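Local coordinates for putative phosphonate binding protein for ABC transporter (PDB 5LQ5), which binds inorganic phosphite strongly, and methylphosphonate and phosphate only very weakly, probably as the periplasmic solute-binding component of an ABC transporter, at residues Gly9-Asp13 / Val43-Ala49; Phe90-Val96 / Asp171-Lys177; Tyr203-His207 / Gln259-Ile263; Ile230-Ile235 / Ala249-Lys254. All coordinates share one frame; numbering follows the deposited sequence. Where two conformers were deposited one is given.

Interaction 1: Gly9-Asp13 / Val43-Ala49; sequences GAIPD and VINYIAA. With PO3 (phosphite ion), chain B.
Y46 lies over I11, and its phenol shows how one aromatic side chain can pack and bind ligand at once. From its CB, in the first turn of helix 46-54, CG stands anti to the carbonyl carbon (chi1 -79°), which carries the ring across I11. There CG and CD1 rest on I11 CB and CG2, with I11 CB 4.0 Å from the ring centroid and 5° off the normal, a CH-pi contact. CE1 meets I11 CD1 at 3.5 Å. On the other flank CD2 approaches P12 CD obliquely at 3.8 Å, and CE2 passes the P12 carbonyl. As in other periplasmic binding proteins, loops after strands and the starts of helices line a cleft: residues 11-13 follow strand 5-10. At the tip, Y46 OH lies 3.2 Å from D13 CB. The same Y46 OH donates to phosphite O3 at 2.6 Å, the ion lying at the ring edge. The D13 carboxylate turns elsewhere, its OD2 bonding to Y206 OH. Further back toward the helix, A49 CB touches I11 CG2 at 4.0 Å, while P12 CG presses on N45 CA at 3.5 Å. N45 is the N-cap, its OD1 accepting from A48 N at 2.8 Å, nearly in line with the C=O bond.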
loop_
_atom_site.group_PDB
_atom_site.type_symbol
_atom_site.label_atom_id
_atom_site.label_comp_id
_atom_site.label_asym_id
_atom_site.label_seq_id
_atom_site.Cartn_x
_atom_site.Cartn_y
_atom_site.Cartn_z
ATOM N N GLY A 9 10.538 4.034 -7.053
ATOM C CA GLY A 9 9.348 3.274 -7.470
ATOM C C GLY A 9 8.322 3.191 -6.338
ATOM O O GLY A 9 8.556 3.650 -5.191
ATOM N N ALA A 10 7.193 2.605 -6.667
ATOM C CA ALA A 10 6.103 2.463 -5.719
ATOM C C ALA A 10 5.100 1.436 -6.200
ATOM O O ALA A 10 4.809 1.345 -7.389
ATOM C CB ALA A 10 5.410 3.781 -5.537
ATOM N N ILE A 11 4.528 0.683 -5.273
ATOM C CA ILE A 11 3.405 -0.169 -5.634
ATOM C C ILE A 11 2.270 0.713 -6.197
ATOM O O ILE A 11 1.990 1.795 -5.641
ATOM C CB ILE A 11 2.903 -1.064 -4.486
ATOM C CG1 ILE A 11 2.585 -0.251 -3.223
ATOM C CG2 ILE A 11 3.931 -2.187 -4.202
ATOM C CD1 ILE A 11 1.764 -1.021 -2.226
ATOM N N PRO A 12 1.605 0.280 -7.276
ATOM C CA PRO A 12 0.554 1.088 -7.908
ATOM C C PRO A 12 -0.802 0.877 -7.230
ATOM O O PRO A 12 -1.714 0.245 -7.763
ATOM C CB PRO A 12 0.565 0.587 -9.344
ATOM C CG PRO A 12 1.013 -0.848 -9.243
ATOM C CD PRO A 12 1.987 -0.882 -8.101
ATOM N N ASP A 13 -0.901 1.435 -6.022
ATOM C CA ASP A 13 -2.018 1.179 -5.087
ATOM C C ASP A 13 -3.185 2.147 -5.270
ATOM O O ASP A 13 -4.225 2.004 -4.642
ATOM C CB ASP A 13 -1.530 1.152 -3.637
ATOM C CG ASP A 13 -1.137 2.537 -3.096
ATOM O OD1 ASP A 13 -0.825 3.450 -3.889
ATOM O OD2 ASP A 13 -1.167 2.707 -1.873
ATOM N N VAL A 43 5.382 1.511 -12.547
ATOM C CA VAL A 43 5.249 0.098 -12.931
ATOM C C VAL A 43 3.798 -0.281 -13.152
ATOM O O VAL A 43 2.903 0.376 -12.639
ATOM C CB VAL A 43 5.879 -0.822 -11.876
ATOM C CG1 VAL A 43 7.375 -0.528 -11.790
ATOM C CG2 VAL A 43 5.142 -0.697 -10.528
ATOM N N ILE A 44 3.579 -1.410 -13.818
ATOM C CA ILE A 44 2.202 -1.809 -14.171
ATOM C C ILE A 44 1.392 -2.450 -13.042
ATOM O O ILE A 44 0.170 -2.340 -13.050
ATOM C CB ILE A 44 2.122 -2.700 -15.436
ATOM C CG1 ILE A 44 2.901 -4.005 -15.249
ATOM C CG2 ILE A 44 2.542 -1.893 -16.667
ATOM C CD1 ILE A 44 2.529 -5.054 -16.291
ATOM N N ASN A 45 2.060 -3.123 -12.087
ATOM C CA ASN A 45 1.348 -3.862 -11.019
ATOM C C ASN A 45 2.275 -4.108 -9.824
ATOM O O ASN A 45 3.451 -3.716 -9.856
ATOM C CB ASN A 45 0.693 -5.131 -11.567
ATOM C CG ASN A 45 1.681 -6.117 -12.163
ATOM O OD1 ASN A 45 2.832 -6.230 -11.713
ATOM N ND2 ASN A 45 1.251 -6.826 -13.196
ATOM N N TYR A 46 1.734 -4.694 -8.749
ATOM C CA TYR A 46 2.530 -4.906 -7.547
ATOM C C TYR A 46 3.697 -5.861 -7.805
ATOM O O TYR A 46 4.763 -5.664 -7.270
ATOM C CB TYR A 46 1.697 -5.465 -6.419
ATOM C CG TYR A 46 0.805 -4.490 -5.622
ATOM C CD1 TYR A 46 0.757 -4.551 -4.228
ATOM C CD2 TYR A 46 -0.032 -3.577 -6.240
ATOM C CE1 TYR A 46 -0.070 -3.735 -3.509
ATOM C CE2 TYR A 46 -0.921 -2.800 -5.517
ATOM C CZ TYR A 46 -0.927 -2.857 -4.147
ATOM O OH TYR A 46 -1.783 -2.072 -3.392
ATOM N N ILE A 47 3.477 -6.885 -8.636
ATOM C CA ILE A 47 4.547 -7.833 -8.919
ATOM C C ILE A 47 5.704 -7.116 -9.586
ATOM O O ILE A 47 6.860 -7.381 -9.285
ATOM C CB ILE A 47 4.049 -9.019 -9.750
ATOM C CG1 ILE A 47 3.225 -9.923 -8.873
ATOM C CG2 ILE A 47 5.208 -9.804 -10.356
ATOM C CD1 ILE A 47 2.430 -10.970 -9.647
ATOM N N ALA A 48 5.377 -6.215 -10.487
ATOM C CA ALA A 48 6.402 -5.451 -11.228
ATOM C C ALA A 48 7.246 -4.572 -10.287
ATOM O O ALA A 48 8.414 -4.274 -10.573
ATOM C CB ALA A 48 5.789 -4.616 -12.337
ATOM N N ALA A 49 6.643 -4.097 -9.212
ATOM C CA ALA A 49 7.397 -3.331 -8.215
ATOM C C ALA A 49 8.442 -4.203 -7.511
ATOM O O ALA A 49 9.610 -3.826 -7.377
ATOM C CB ALA A 49 6.444 -2.677 -7.230
HETATM P P PO3 B . -0.897 -2.308 0.477
HETATM O O1 PO3 B . -1.768 -2.186 1.771
HETATM O O2 PO3 B . 0.059 -3.571 0.447
HETATM O O3 PO3 B . -1.775 -2.227 -0.803
#

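Interaction 2: Phe90-Val96 / Asp171-Lys177; sequences FKSVFVV and DAGALNK
Strands 92-96 and 172-176 run antiparallel, their axes 4.7 Å apart at closest approach and their directions 154° from one another, with V93-L175 and V95-G173 as hydrogen-bonded pairs. They are neighbouring strands within the mixed sheet of one alpha/beta lobe of the periplasmic binding protein fold. Past the last pair the ladder gains one longer bond, K177 N to K91 O at 3.2 Å, just as helix 177-186 begins. On one face, A174 CB sits over the F94 ring, 4.1 Å from its centroid, and V96 CG1 meets A172 CB. On the other face V93, V95 and L175 meet: L175 CD2 touches both V93 CG2 at 3.9 Å and V95 CG2 at 4.0 Å. V93 CG1 also lies against K177 CG at 3.7 Å, and the ammonium of K177 goes on to a salt bridge with E181. At the end nearer the phosphite, N176 has its amide anti to the backbone N (chi1 175°), which brings it to the edge of F90. Its OD1 caps V179 N and its ND2 bonds to Y206 OH, fixing the amide's rotation. Ring and amide planes are perpendicular there, and F90 CZ points at the amide, 3.4 Å from N176 OD1 and equally far from N176 ND2.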
loop_
_atom_site.group_PDB
_atom_site.type_symbol
_atom_site.label_atom_id
_atom_site.label_comp_id
_atom_site.label_asym_id
_atom_site.label_seq_id
_atom_site.Cartn_x
_atom_site.Cartn_y
_atom_site.Cartn_z
ATOM N N PHE A 90 -2.037 0.305 11.001
ATOM C CA PHE A 90 -2.775 0.497 9.752
ATOM C C PHE A 90 -4.056 -0.353 9.791
ATOM O O PHE A 90 -4.093 -1.395 10.416
ATOM C CB PHE A 90 -1.906 0.138 8.541
ATOM C CG PHE A 90 -2.262 0.899 7.303
ATOM C CD1 PHE A 90 -1.816 2.189 7.143
ATOM C CD2 PHE A 90 -3.085 0.359 6.302
ATOM C CE1 PHE A 90 -2.179 2.957 6.071
ATOM C CE2 PHE A 90 -3.432 1.132 5.195
ATOM C CZ PHE A 90 -2.988 2.441 5.086
ATOM N N LYS A 91 -5.068 0.113 9.072
ATOM C CA LYS A 91 -6.379 -0.534 9.003
ATOM C C LYS A 91 -6.943 -0.600 7.583
ATOM O O LYS A 91 -6.635 0.236 6.737
ATOM C CB LYS A 91 -7.410 0.183 9.887
ATOM C CG LYS A 91 -7.013 0.240 11.337
ATOM C CD LYS A 91 -7.991 1.143 12.081
ATOM C CE LYS A 91 -7.681 1.167 13.566
ATOM N NZ LYS A 91 -8.731 1.947 14.273
ATOM N N SER A 92 -7.769 -1.622 7.364
ATOM C CA SER A 92 -8.594 -1.711 6.180
ATOM C C SER A 92 -10.029 -1.343 6.523
ATOM O O SER A 92 -10.464 -1.387 7.685
ATOM C CB SER A 92 -8.597 -3.125 5.607
ATOM O OG SER A 92 -7.283 -3.592 5.299
ATOM N N VAL A 93 -10.767 -1.056 5.468
ATOM C CA VAL A 93 -12.220 -0.972 5.493
ATOM C C VAL A 93 -12.832 -1.944 4.505
ATOM O O VAL A 93 -12.288 -2.228 3.414
ATOM C CB VAL A 93 -12.751 0.448 5.206
ATOM C CG1 VAL A 93 -12.267 1.388 6.299
ATOM C CG2 VAL A 93 -12.357 0.967 3.810
ATOM N N PHE A 94 -13.936 -2.518 4.943
ATOM C CA PHE A 94 -14.875 -3.179 4.077
ATOM C C PHE A 94 -15.968 -2.187 3.720
ATOM O O PHE A 94 -16.514 -1.518 4.604
ATOM C CB PHE A 94 -15.478 -4.406 4.738
ATOM C CG PHE A 94 -14.525 -5.584 4.853
ATOM C CD1 PHE A 94 -14.634 -6.678 4.023
ATOM C CD2 PHE A 94 -13.536 -5.598 5.811
ATOM C CE1 PHE A 94 -13.785 -7.769 4.166
ATOM C CE2 PHE A 94 -12.658 -6.676 5.954
ATOM C CZ PHE A 94 -12.775 -7.764 5.121
ATOM N N VAL A 95 -16.291 -2.099 2.441
ATOM C CA VAL A 95 -17.338 -1.239 1.918
ATOM C C VAL A 95 -18.363 -2.048 1.147
ATOM O O VAL A 95 -18.028 -3.103 0.544
ATOM C CB VAL A 95 -16.806 -0.098 1.057
ATOM C CG1 VAL A 95 -15.858 0.785 1.836
ATOM C CG2 VAL A 95 -16.165 -0.582 -0.219
ATOM N N VAL A 96 -19.604 -1.554 1.162
ATOM C CA VAL A 96 -20.708 -2.173 0.445
ATOM C C VAL A 96 -21.469 -1.163 -0.382
ATOM O O VAL A 96 -21.523 0.020 -0.043
ATOM C CB VAL A 96 -21.683 -2.925 1.358
ATOM C CG1 VAL A 96 -20.994 -4.120 2.017
ATOM C CG2 VAL A 96 -22.254 -1.989 2.422
ATOM N N ASP A 171 -20.619 -6.145 -5.308
ATOM C CA ASP A 171 -21.463 -5.732 -4.179
ATOM C C ASP A 171 -20.692 -5.168 -2.974
ATOM O O ASP A 171 -21.225 -4.383 -2.180
ATOM C CB ASP A 171 -22.277 -6.936 -3.688
ATOM C CG ASP A 171 -23.196 -7.481 -4.730
ATOM O OD1 ASP A 171 -23.931 -6.669 -5.339
ATOM O OD2 ASP A 171 -23.204 -8.717 -4.931
ATOM N N ALA A 172 -19.456 -5.637 -2.813
ATOM C CA ALA A 172 -18.656 -5.368 -1.635
ATOM C C ALA A 172 -17.195 -5.492 -1.981
ATOM O O ALA A 172 -16.848 -6.194 -2.924
ATOM C CB ALA A 172 -18.985 -6.335 -0.498
ATOM N N GLY A 173 -16.354 -4.853 -1.176
ATOM C CA GLY A 173 -14.907 -4.972 -1.313
ATOM C C GLY A 173 -14.161 -4.485 -0.085
ATOM O O GLY A 173 -14.778 -4.051 0.894
ATOM N N ALA A 174 -12.849 -4.626 -0.103
ATOM C CA ALA A 174 -11.971 -4.198 0.964
ATOM C C ALA A 174 -10.815 -3.406 0.459
ATOM O O ALA A 174 -10.253 -3.713 -0.602
ATOM C CB ALA A 174 -11.472 -5.388 1.769
ATOM N N LEU A 175 -10.419 -2.408 1.238
ATOM C CA LEU A 175 -9.323 -1.524 0.837
ATOM C C LEU A 175 -8.669 -0.802 2.004
ATOM O O LEU A 175 -9.175 -0.796 3.121
ATOM C CB LEU A 175 -9.771 -0.510 -0.228
ATOM C CG LEU A 175 -10.771 0.533 0.260
ATOM C CD1 LEU A 175 -10.472 1.843 -0.453
ATOM C CD2 LEU A 175 -12.199 0.069 0.024
ATOM N N ASN A 176 -7.548 -0.179 1.675
ATOM C CA ASN A 176 -6.793 0.798 2.494
ATOM C C ASN A 176 -7.756 1.868 3.079
ATOM O O ASN A 176 -8.443 2.561 2.342
ATOM C CB ASN A 176 -5.755 1.405 1.549
ATOM C CG ASN A 176 -4.937 2.518 2.140
ATOM O OD1 ASN A 176 -5.439 3.345 2.897
ATOM N ND2 ASN A 176 -3.661 2.578 1.763
ATOM N N LYS A 177 -7.769 2.038 4.393
ATOM C CA LYS A 177 -8.745 2.965 5.058
ATOM C C LYS A 177 -8.428 4.441 4.729
ATOM O O LYS A 177 -9.332 5.254 4.527
ATOM C CB LYS A 177 -8.746 2.749 6.575
ATOM C CG LYS A 177 -9.603 3.759 7.352
ATOM C CD LYS A 177 -9.781 3.247 8.776
ATOM C CE LYS A 177 -10.682 4.151 9.611
ATOM N NZ LYS A 177 -9.929 5.327 10.104
#

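Interaction 3: Tyr203-His207 / Gln259-Ile263; sequences YVDYH and QYKNI. With PO3 (phosphite ion), chain B.
H207 and Y260 meet face to face, their side chains arriving from opposite directions and their ring centroids 4.0 Å apart with the planes tilted by 28°. The phenol slides over the imidazole until Y260 CZ lies above the centre of H207, and Y260 OH reaches past to H207 CB at 3.2 Å. The imidazole cannot easily spin, because H207 ND1 donates to D205 O at 3.1 Å, in both the carbonyl plane and the plane of its own ring. Against the opposite face of Y260 rests Q259 CG. Beside it, V204 is a knob in a hollow formed by Q259, Y260 and I263: CG2, anti to the backbone N, approaches Y260 CE1, and CG1 turns to I263. Two conformers were modelled for V204, so the very close approaches are doubtful. Two waters bridge the segments, one joining V204 N to N262 ND2, another linking Y206 O to Y260 OH. An alanine in place of H207 removes the imidazole, and the Y260 ring would probably be freer to tilt, with D205 O left without that donor. D205 turns away toward the phosphite, its OD2 2.5 Å from PO3 O1, while its OD1 accepts from G65 N. Residues 203-207 link strand 194-199 of one sheet to strand 207-210 of the other, a connection between the two lobes of the periplasmic binding protein fold. Helix 65-74 touches both stacked rings through R72, and helix 127-139 meets I263 at T127.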
loop_
_atom_site.group_PDB
_atom_site.type_symbol
_atom_site.label_atom_id
_atom_site.label_comp_id
_atom_site.label_asym_id
_atom_site.label_seq_id
_atom_site.Cartn_x
_atom_site.Cartn_y
_atom_site.Cartn_z
ATOM N N TYR A 203 -2.705 -3.478 11.926
ATOM C CA TYR A 203 -1.585 -4.302 11.456
ATOM C C TYR A 203 -0.520 -3.338 10.875
ATOM O O TYR A 203 -0.775 -2.155 10.718
ATOM C CB TYR A 203 -2.041 -5.381 10.420
ATOM C CG TYR A 203 -2.833 -4.792 9.298
ATOM C CD1 TYR A 203 -2.169 -4.224 8.207
ATOM C CD2 TYR A 203 -4.237 -4.727 9.343
ATOM C CE1 TYR A 203 -2.874 -3.630 7.181
ATOM C CE2 TYR A 203 -4.954 -4.140 8.306
ATOM C CZ TYR A 203 -4.258 -3.572 7.234
ATOM O OH TYR A 203 -4.936 -2.955 6.204
ATOM N N VAL A 204 0.653 -3.869 10.520
ATOM C CA VAL A 204 1.737 -3.031 9.946
ATOM C C VAL A 204 1.602 -3.005 8.417
ATOM O O VAL A 204 1.216 -4.000 7.830
ATOM C CB VAL A 204 3.145 -3.527 10.338
ATOM C CG1 VAL A 204 3.511 -4.818 9.642
ATOM C CG2 VAL A 204 4.175 -2.478 10.022
ATOM N N ASP A 205 1.959 -1.896 7.769
ATOM C CA ASP A 205 1.808 -1.821 6.312
ATOM C C ASP A 205 2.984 -1.120 5.610
ATOM O O ASP A 205 4.059 -1.731 5.415
ATOM C CB ASP A 205 0.419 -1.289 5.931
ATOM C CG ASP A 205 0.028 -1.626 4.465
ATOM O OD1 ASP A 205 0.887 -2.144 3.692
ATOM O OD2 ASP A 205 -1.169 -1.458 4.112
ATOM N N TYR A 206 2.765 0.103 5.131
ATOM C CA TYR A 206 3.667 0.658 4.134
ATOM C C TYR A 206 5.030 1.040 4.669
ATOM O O TYR A 206 5.174 1.424 5.830
ATOM C CB TYR A 206 3.062 1.886 3.466
ATOM C CG TYR A 206 1.832 1.655 2.626
ATOM C CD1 TYR A 206 1.932 1.646 1.250
ATOM C CD2 TYR A 206 0.565 1.528 3.179
ATOM C CE1 TYR A 206 0.834 1.479 0.435
ATOM C CE2 TYR A 206 -0.573 1.342 2.375
ATOM C CZ TYR A 206 -0.440 1.354 1.004
ATOM O OH TYR A 206 -1.601 1.181 0.243
ATOM N N HIS A 207 6.031 0.947 3.798
ATOM C CA HIS A 207 7.399 1.326 4.119
ATOM C C HIS A 207 8.290 1.483 2.913
ATOM O O HIS A 207 8.065 0.853 1.869
ATOM C CB HIS A 207 8.017 0.328 5.100
ATOM C CG HIS A 207 8.095 -1.089 4.611
ATOM N ND1 HIS A 207 6.987 -1.904 4.484
ATOM C CD2 HIS A 207 9.159 -1.860 4.301
ATOM C CE1 HIS A 207 7.375 -3.103 4.078
ATOM N NE2 HIS A 207 8.687 -3.102 3.967
ATOM N N GLN A 259 9.646 -5.652 12.399
ATOM C CA GLN A 259 8.254 -5.252 12.642
ATOM C C GLN A 259 7.283 -5.963 11.675
ATOM O O GLN A 259 6.074 -6.008 11.935
ATOM C CB GLN A 259 8.044 -3.728 12.751
ATOM C CG GLN A 259 7.872 -2.933 11.484
ATOM C CD GLN A 259 7.236 -1.548 11.698
ATOM O OE1 GLN A 259 7.296 -0.945 12.762
ATOM N NE2 GLN A 259 6.604 -1.056 10.664
ATOM N N TYR A 260 7.816 -6.566 10.612
ATOM C CA TYR A 260 6.964 -7.182 9.572
ATOM C C TYR A 260 6.801 -8.701 9.747
ATOM O O TYR A 260 6.294 -9.381 8.870
ATOM C CB TYR A 260 7.520 -6.870 8.162
ATOM C CG TYR A 260 7.577 -5.380 7.965
ATOM C CD1 TYR A 260 6.432 -4.621 7.649
ATOM C CD2 TYR A 260 8.754 -4.705 8.245
ATOM C CE1 TYR A 260 6.509 -3.218 7.556
ATOM C CE2 TYR A 260 8.837 -3.342 8.186
ATOM C CZ TYR A 260 7.741 -2.603 7.851
ATOM O OH TYR A 260 7.915 -1.249 7.873
ATOM N N LYS A 261 7.247 -9.228 10.890
ATOM C CA LYS A 261 7.131 -10.656 11.225
ATOM C C LYS A 261 5.710 -11.213 11.106
ATOM O O LYS A 261 5.489 -12.270 10.524
ATOM C CB LYS A 261 7.665 -10.907 12.662
ATOM C CG LYS A 261 7.812 -12.357 13.076
ATOM C CD LYS A 261 8.179 -12.439 14.557
ATOM C CE LYS A 261 7.964 -13.820 15.167
ATOM N NZ LYS A 261 6.561 -14.086 15.614
ATOM N N ASN A 262 4.753 -10.471 11.639
ATOM C CA ASN A 262 3.341 -10.907 11.618
ATOM C C ASN A 262 2.795 -10.928 10.178
ATOM O O ASN A 262 2.137 -11.880 9.769
ATOM C CB ASN A 262 2.493 -10.023 12.527
ATOM C CG ASN A 262 1.030 -10.368 12.483
ATOM O OD1 ASN A 262 0.589 -11.433 12.962
ATOM N ND2 ASN A 262 0.257 -9.485 11.887
ATOM N N ILE A 263 3.155 -9.915 9.376
ATOM C CA ILE A 263 2.716 -9.934 7.975
ATOM C C ILE A 263 3.320 -11.137 7.246
ATOM O O ILE A 263 2.638 -11.833 6.504
ATOM C CB ILE A 263 3.103 -8.631 7.253
ATOM C CG1 ILE A 263 2.350 -7.425 7.826
ATOM C CG2 ILE A 263 2.862 -8.738 5.735
ATOM C CD1 ILE A 263 0.853 -7.505 7.869
HETATM P P PO3 B . -0.897 -2.308 0.477
HETATM O O1 PO3 B . -1.768 -2.186 1.771
HETATM O O2 PO3 B . 0.059 -3.571 0.447
HETATM O O3 PO3 B . -1.775 -2.227 -0.803
HETATM O O HOH W 1 1.177 -6.684 11.518
HETATM O O HOH W 2 5.329 -0.132 8.027
#

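Interaction 4: Ile230-Ile235 / Ala249-Lys254; sequences ILNLDI and AKRFIK
F252 packs against I230 and L233, the dry and close-fitting part of a contact that is wet along its other side. I230 CG2 lies 3.8 Å from F252 CG, an off-centre CH-pi approach 29° from the ring normal, and F252 CB sits 3.6 Å from I230 O. L233 runs alongside the phenylalanine, pointing the same way, and its CD1 meets the ring edge at F252 CE2, 3.8 Å away. Having CG anti to the carbonyl carbon (chi1 -71°) places the F252 ring beside both. L231 drapes its CD2 over the backbone between I253 and K254. No hydrogen bond crosses directly; the backbones are joined through water. One water donates to L231 O and F252 O; a second accepts from I235 N and donates to L233 O and K250 O; a third accepts from F252 N at 2.9 Å. The K254 end is looser, the lysine being poorly ordered where its CG touches L231 CD1. An alanine at F252 would probably open a gap, leaving I230 CG2 and L233 CD1 without the ring they touch. The ring also meets W208 and F247 edge-to-face. All this belongs to the lobe of the periplasmic binding protein fold built on the six-stranded sheet: the weakly bonded strand at about 252-253 borders strand 79-84 at the sheet's edge, and I230, near the end of helix 222-231, reaches both strand 79-84 and F26 of helix 16-34.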
loop_
_atom_site.group_PDB
_atom_site.type_symbol
_atom_site.label_atom_id
_atom_site.label_comp_id
_atom_site.label_asym_id
_atom_site.label_seq_id
_atom_site.Cartn_x
_atom_site.Cartn_y
_atom_site.Cartn_z
ATOM N N ILE A 230 14.706 11.680 4.357
ATOM C CA ILE A 230 13.303 11.227 4.437
ATOM C C ILE A 230 12.751 11.442 5.867
ATOM O O ILE A 230 11.646 11.944 6.051
ATOM C CB ILE A 230 13.170 9.757 3.968
ATOM C CG1 ILE A 230 13.514 9.636 2.457
ATOM C CG2 ILE A 230 11.770 9.219 4.253
ATOM C CD1 ILE A 230 13.632 8.203 1.943
ATOM N N LEU A 231 13.541 11.083 6.873
ATOM C CA LEU A 231 13.118 11.238 8.264
ATOM C C LEU A 231 13.017 12.705 8.715
ATOM O O LEU A 231 12.308 13.021 9.670
ATOM C CB LEU A 231 14.069 10.478 9.192
ATOM C CG LEU A 231 14.055 8.960 9.051
ATOM C CD1 LEU A 231 15.178 8.358 9.896
ATOM C CD2 LEU A 231 12.716 8.371 9.439
ATOM N N ASN A 232 13.730 13.584 8.030
ATOM C CA ASN A 232 13.770 15.009 8.429
ATOM C C ASN A 232 12.817 15.906 7.638
ATOM O O ASN A 232 12.785 17.117 7.853
ATOM C CB ASN A 232 15.194 15.560 8.375
ATOM C CG ASN A 232 16.086 14.996 9.476
ATOM O OD1 ASN A 232 15.652 14.796 10.585
ATOM N ND2 ASN A 232 17.353 14.800 9.166
ATOM N N LEU A 233 12.035 15.319 6.735
ATOM C CA LEU A 233 10.966 16.049 6.067
ATOM C C LEU A 233 10.049 16.687 7.124
ATOM O O LEU A 233 9.596 16.055 8.085
ATOM C CB LEU A 233 10.162 15.173 5.100
ATOM C CG LEU A 233 10.852 14.767 3.796
ATOM C CD1 LEU A 233 10.018 13.714 3.072
ATOM C CD2 LEU A 233 11.114 15.945 2.878
ATOM N N ASP A 234 9.797 17.963 6.915
ATOM C CA ASP A 234 9.355 18.907 7.947
ATOM C C ASP A 234 8.069 19.602 7.475
ATOM O O ASP A 234 8.076 20.414 6.540
ATOM C CB ASP A 234 10.488 19.915 8.217
ATOM C CG ASP A 234 10.098 21.041 9.153
ATOM O OD1 ASP A 234 9.132 20.901 9.928
ATOM O OD2 ASP A 234 10.799 22.071 9.102
ATOM N N ILE A 235 6.972 19.252 8.137
ATOM C CA ILE A 235 5.610 19.774 7.834
ATOM C C ILE A 235 5.557 21.331 7.791
ATOM O O ILE A 235 4.723 21.929 7.112
ATOM C CB ILE A 235 4.573 19.223 8.852
ATOM C CG1 ILE A 235 3.137 19.407 8.340
ATOM C CG2 ILE A 235 4.748 19.840 10.241
ATOM C CD1 ILE A 235 2.732 18.387 7.296
ATOM N N ALA A 249 0.353 12.243 6.024
ATOM C CA ALA A 249 1.227 12.057 7.185
ATOM C C ALA A 249 1.862 13.372 7.586
ATOM O O ALA A 249 2.101 14.220 6.739
ATOM C CB ALA A 249 2.307 11.043 6.903
ATOM N N LYS A 250 2.113 13.519 8.881
ATOM C CA LYS A 250 2.842 14.695 9.438
ATOM C C LYS A 250 4.354 14.555 9.366
ATOM O O LYS A 250 5.094 15.541 9.441
ATOM C CB LYS A 250 2.381 14.977 10.881
ATOM C CG LYS A 250 0.864 15.127 11.027
ATOM C CD LYS A 250 0.300 16.333 10.282
ATOM C CE LYS A 250 -1.152 16.120 9.880
ATOM N NZ LYS A 250 -1.728 17.325 9.221
ATOM N N ARG A 251 4.803 13.309 9.224
ATOM C CA ARG A 251 6.221 12.967 9.214
ATOM C C ARG A 251 6.427 11.527 8.739
ATOM O O ARG A 251 5.495 10.717 8.723
ATOM C CB ARG A 251 6.818 13.107 10.620
ATOM C CG ARG A 251 6.149 12.233 11.680
ATOM C CD ARG A 251 6.805 12.405 13.040
ATOM N NE ARG A 251 6.289 11.444 14.012
ATOM C CZ ARG A 251 6.880 11.088 15.149
ATOM N NH1 ARG A 251 8.042 11.623 15.522
ATOM N NH2 ARG A 251 6.299 10.172 15.920
ATOM N N PHE A 252 7.662 11.236 8.379
ATOM C CA PHE A 252 8.165 9.861 8.302
ATOM C C PHE A 252 8.962 9.538 9.559
ATOM O O PHE A 252 9.554 10.417 10.146
ATOM C CB PHE A 252 9.045 9.642 7.075
ATOM C CG PHE A 252 8.292 9.641 5.769
ATOM C CD1 PHE A 252 7.556 8.537 5.373
ATOM C CD2 PHE A 252 8.320 10.741 4.948
ATOM C CE1 PHE A 252 6.859 8.562 4.165
ATOM C CE2 PHE A 252 7.644 10.772 3.756
ATOM C CZ PHE A 252 6.920 9.671 3.339
ATOM N N ILE A 253 8.965 8.269 9.928
ATOM C CA ILE A 253 9.631 7.729 11.112
ATOM C C ILE A 253 10.410 6.472 10.740
ATOM O O ILE A 253 10.201 5.877 9.677
ATOM C CB ILE A 253 8.625 7.372 12.239
ATOM C CG1 ILE A 253 7.674 6.255 11.802
ATOM C CG2 ILE A 253 7.840 8.607 12.661
ATOM C CD1 ILE A 253 6.863 5.686 12.949
ATOM N N LYS A 254 11.271 6.053 11.650
ATOM C CA LYS A 254 12.095 4.861 11.477
ATOM C C LYS A 254 11.229 3.579 11.428
ATOM O O LYS A 254 10.152 3.487 12.011
ATOM C CB LYS A 254 13.148 4.715 12.588
ATOM C CG LYS A 254 14.153 5.838 12.556
ATOM C CD LYS A 254 15.234 5.647 13.588
ATOM C CE LYS A 254 15.940 6.964 13.827
ATOM N NZ LYS A 254 17.028 6.832 14.830
HETATM O O HOH W 3 9.579 13.357 8.241
HETATM O O HOH W 4 11.321 11.559 11.727
HETATM O O HOH W 5 7.350 16.807 9.670
#

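In the fold
Interactions 1 and 3 both touch the phosphite, and they also touch each other: D13 OD2 and Y206 OH are 2.6 Å apart, a probable hydrogen bond, with I11 CD1 packed on Y206 CE1. Interaction 2 joins this network through interaction 3, where S92 OG lies 2.6 Å from Y203 OH and F90 N lies 2.8 Å from Y203 O. The F90 side chain is about 5 Å from the ion. Interactions 1 and 2 do not touch, although their nearest atoms are about 4 Å apart. Interaction 4 stands back, the F252 side chain about 14 Å from the phosphite; it reaches the same sheet as interaction 1 and is nested in the chain loop closed by interaction 3.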